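Local structure of esterase E25 (Uncultured bacterium, 4Q05) at residues 269-273 and 274-278. The protein probably hydrolyses carboxylic esters as a dimeric alpha/beta hydrolase of the GTSAG motif subfamily within the bacterial hormone-sensitive lipase family. Numbering follows the deposited sequence.
Sequences LYANG and RDLKD
Arg274 N donates to Ala271 O at the C-terminal end of helix 262-271, at 3.0 Å in a fairly straight bond (162°). The hydrogen bond closes a type I' beta turn from Ala271 to Arg274, which ends the helix and sends the chain into the loop leading to strand 294-299 of the alpha/beta hydrolase sheet. Both central positions, Asn272 and Gly273, have positive phi; asparagine tolerates this well, and at Gly273 any CB would collide with the carbonyl oxygen of Asn272. The first carbons of the arginine's stem run alongside the turn's acceptor, Arg274 CB lying 3.3 Å from Ala271 O. With CG beside the backbone N (chi1 -71°) and the chain extended from there to NE, arginine is long enough to span from the turn to Asp278, where NH1 forms a salt bridge with OD2, 2.8 Å away on the syn side of the carboxylate. A water at the guanidinium edge weakly links Arg274 NE to Ala271 O. Ala271, small and buried, presents its methyl to Leu276, with CB 3.6 Å from CD2. Leu276 also touches Val267 and Arg268, so leucine bridges the loop back onto the helix. In the loop, Asp275 OD2 accepts from Lys277 N (2.9 Å), an Asx turn.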
ATOM      1  N   LEU A 269     -15.786  10.283  21.881  1.00 26.93           N
ATOM      2  CA  LEU A 269     -17.200  10.647  21.834  1.00 24.89           C
ATOM      3  C   LEU A 269     -17.992   9.547  21.114  1.00 30.16           C
ATOM      4  O   LEU A 269     -19.019   9.080  21.607  1.00 28.08           O
ATOM      5  CB  LEU A 269     -17.397  11.995  21.145  1.00 25.17           C
ATOM      6  CG  LEU A 269     -18.821  12.547  21.210  1.00 30.68           C
ATOM      7  CD1 LEU A 269     -19.286  12.671  22.656  1.00 28.22           C
ATOM      8  CD2 LEU A 269     -18.903  13.887  20.493  1.00 28.96           C
ATOM      9  N   TYR A 270     -17.492   9.130  19.953  1.00 26.26           N
ATOM     10  CA  TYR A 270     -18.085   8.042  19.167  1.00 27.42           C
ATOM     11  C   TYR A 270     -18.202   6.753  19.977  1.00 25.09           C
ATOM     12  O   TYR A 270     -19.250   6.098  19.981  1.00 27.78           O
ATOM     13  CB  TYR A 270     -17.206   7.785  17.936  1.00 24.83           C
ATOM     14  CG  TYR A 270     -17.638   6.654  17.038  1.00 22.85           C
ATOM     15  CD1 TYR A 270     -18.882   6.660  16.424  1.00 27.93           C
ATOM     16  CD2 TYR A 270     -16.772   5.595  16.759  1.00 27.27           C
ATOM     17  CE1 TYR A 270     -19.269   5.633  15.581  1.00 29.60           C
ATOM     18  CE2 TYR A 270     -17.149   4.556  15.914  1.00 25.53           C
ATOM     19  CZ  TYR A 270     -18.399   4.583  15.324  1.00 26.95           C
ATOM     20  OH  TYR A 270     -18.803   3.564  14.477  1.00 29.86           O
ATOM     21  N   ALA A 271     -17.114   6.393  20.655  1.00 26.06           N
ATOM     22  CA  ALA A 271     -17.042   5.149  21.413  1.00 24.90           C
ATOM     23  C   ALA A 271     -18.067   5.106  22.547  1.00 29.90           C
ATOM     24  O   ALA A 271     -18.545   4.035  22.920  1.00 29.57           O
ATOM     25  CB  ALA A 271     -15.640   4.962  21.974  1.00 22.68           C
ATOM     26  N   ASN A 272     -18.375   6.269  23.117  1.00 29.59           N
ATOM     27  CA  ASN A 272     -19.420   6.363  24.131  1.00 23.49           C
ATOM     28  C   ASN A 272     -19.168   5.376  25.277  1.00 26.41           C
ATOM     29  O   ASN A 272     -20.070   4.667  25.689  1.00 30.00           O
ATOM     30  CB  ASN A 272     -20.803   6.116  23.508  1.00 28.35           C
ATOM     31  CG  ASN A 272     -21.954   6.709  24.351  1.00 38.21           C
ATOM     32  OD1 ASN A 272     -21.777   7.693  25.070  1.00 34.64           O
ATOM     33  ND2 ASN A 272     -23.131   6.111  24.245  1.00 36.60           N
ATOM     34  N   GLY A 273     -17.936   5.331  25.776  1.00 27.69           N
ATOM     35  CA  GLY A 273     -17.608   4.440  26.874  1.00 32.19           C
ATOM     36  C   GLY A 273     -17.046   3.074  26.477  1.00 37.33           C
ATOM     37  O   GLY A 273     -16.419   2.404  27.294  1.00 31.67           O
ATOM     38  N   ARG A 274     -17.255   2.658  25.229  1.00 30.71           N
ATOM     39  CA  ARG A 274     -16.701   1.385  24.755  1.00 27.08           C
ATOM     40  C   ARG A 274     -15.186   1.446  24.673  1.00 28.47           C
ATOM     41  O   ARG A 274     -14.616   2.509  24.464  1.00 31.05           O
ATOM     42  CB  ARG A 274     -17.260   1.025  23.373  1.00 26.72           C
ATOM     43  CG  ARG A 274     -18.717   0.611  23.392  1.00 33.97           C
ATOM     44  CD  ARG A 274     -19.188   0.170  22.008  1.00 32.92           C
ATOM     45  NE  ARG A 274     -20.584  -0.245  22.045  1.00 40.40           N
ATOM     46  CZ  ARG A 274     -20.996  -1.435  22.480  1.00 43.15           C
ATOM     47  NH1 ARG A 274     -20.111  -2.333  22.903  1.00 42.70           N
ATOM     48  NH2 ARG A 274     -22.290  -1.728  22.487  1.00 42.48           N
ATOM     49  N   ASP A 275     -14.535   0.295  24.833  1.00 26.80           N
ATOM     50  CA  ASP A 275     -13.098   0.203  24.614  1.00 30.46           C
ATOM     51  C   ASP A 275     -12.805   0.546  23.158  1.00 25.11           C
ATOM     52  O   ASP A 275     -13.575   0.192  22.269  1.00 30.36           O
ATOM     53  CB  ASP A 275     -12.585  -1.202  24.931  1.00 32.00           C
ATOM     54  CG  ASP A 275     -11.074  -1.271  24.920  1.00 44.03           C
ATOM     55  OD1 ASP A 275     -10.459  -0.921  25.957  1.00 53.36           O
ATOM     56  OD2 ASP A 275     -10.497  -1.658  23.879  1.00 41.27           O
ATOM     57  N   LEU A 276     -11.691   1.222  22.911  1.00 23.63           N
ATOM     58  CA  LEU A 276     -11.407   1.676  21.562  1.00 27.48           C
ATOM     59  C   LEU A 276     -11.078   0.521  20.611  1.00 31.74           C
ATOM     60  O   LEU A 276     -11.126   0.695  19.401  1.00 30.21           O
ATOM     61  CB  LEU A 276     -10.303   2.729  21.565  1.00 28.00           C
ATOM     62  CG  LEU A 276     -10.642   4.010  22.328  1.00 25.55           C
ATOM     63  CD1 LEU A 276      -9.681   5.096  21.951  1.00 26.76           C
ATOM     64  CD2 LEU A 276     -12.089   4.445  22.054  1.00 25.18           C
ATOM     65  N   LYS A 277     -10.740  -0.651  21.152  1.00 25.81           N
ATOM     66  CA  LYS A 277     -10.532  -1.836  20.305  1.00 26.06           C
ATOM     67  C   LYS A 277     -11.769  -2.722  20.219  1.00 29.51           C
ATOM     68  O   LYS A 277     -11.747  -3.779  19.594  1.00 28.47           O
ATOM     69  CB  LYS A 277      -9.323  -2.647  20.775  1.00 28.57           C
ATOM     70  CG  LYS A 277      -8.030  -1.848  20.756  1.00 27.68           C
ATOM     71  CD  LYS A 277      -6.841  -2.732  21.088  1.00 34.47           C
ATOM     72  CE  LYS A 277      -5.562  -1.926  21.105  1.00 34.90           C
ATOM     73  NZ  LYS A 277      -4.383  -2.780  21.429  1.00 43.41           N
ATOM     74  N   ASP A 278     -12.857  -2.287  20.841  1.00 25.59           N
ATOM     75  CA  ASP A 278     -14.147  -2.949  20.678  1.00 28.09           C
ATOM     76  C   ASP A 278     -14.489  -2.922  19.182  1.00 28.76           C
ATOM     77  O   ASP A 278     -14.407  -1.874  18.564  1.00 30.25           O
ATOM     78  CB  ASP A 278     -15.193  -2.170  21.497  1.00 28.09           C
ATOM     79  CG  ASP A 278     -16.570  -2.810  21.488  1.00 31.70           C
ATOM     80  OD1 ASP A 278     -16.940  -3.453  20.491  1.00 30.53           O
ATOM     81  OD2 ASP A 278     -17.310  -2.635  22.481  1.00 38.99           O
TER
HETATM   82  O   HOH W   1     -21.209   2.606  21.592  1.00 44.00           O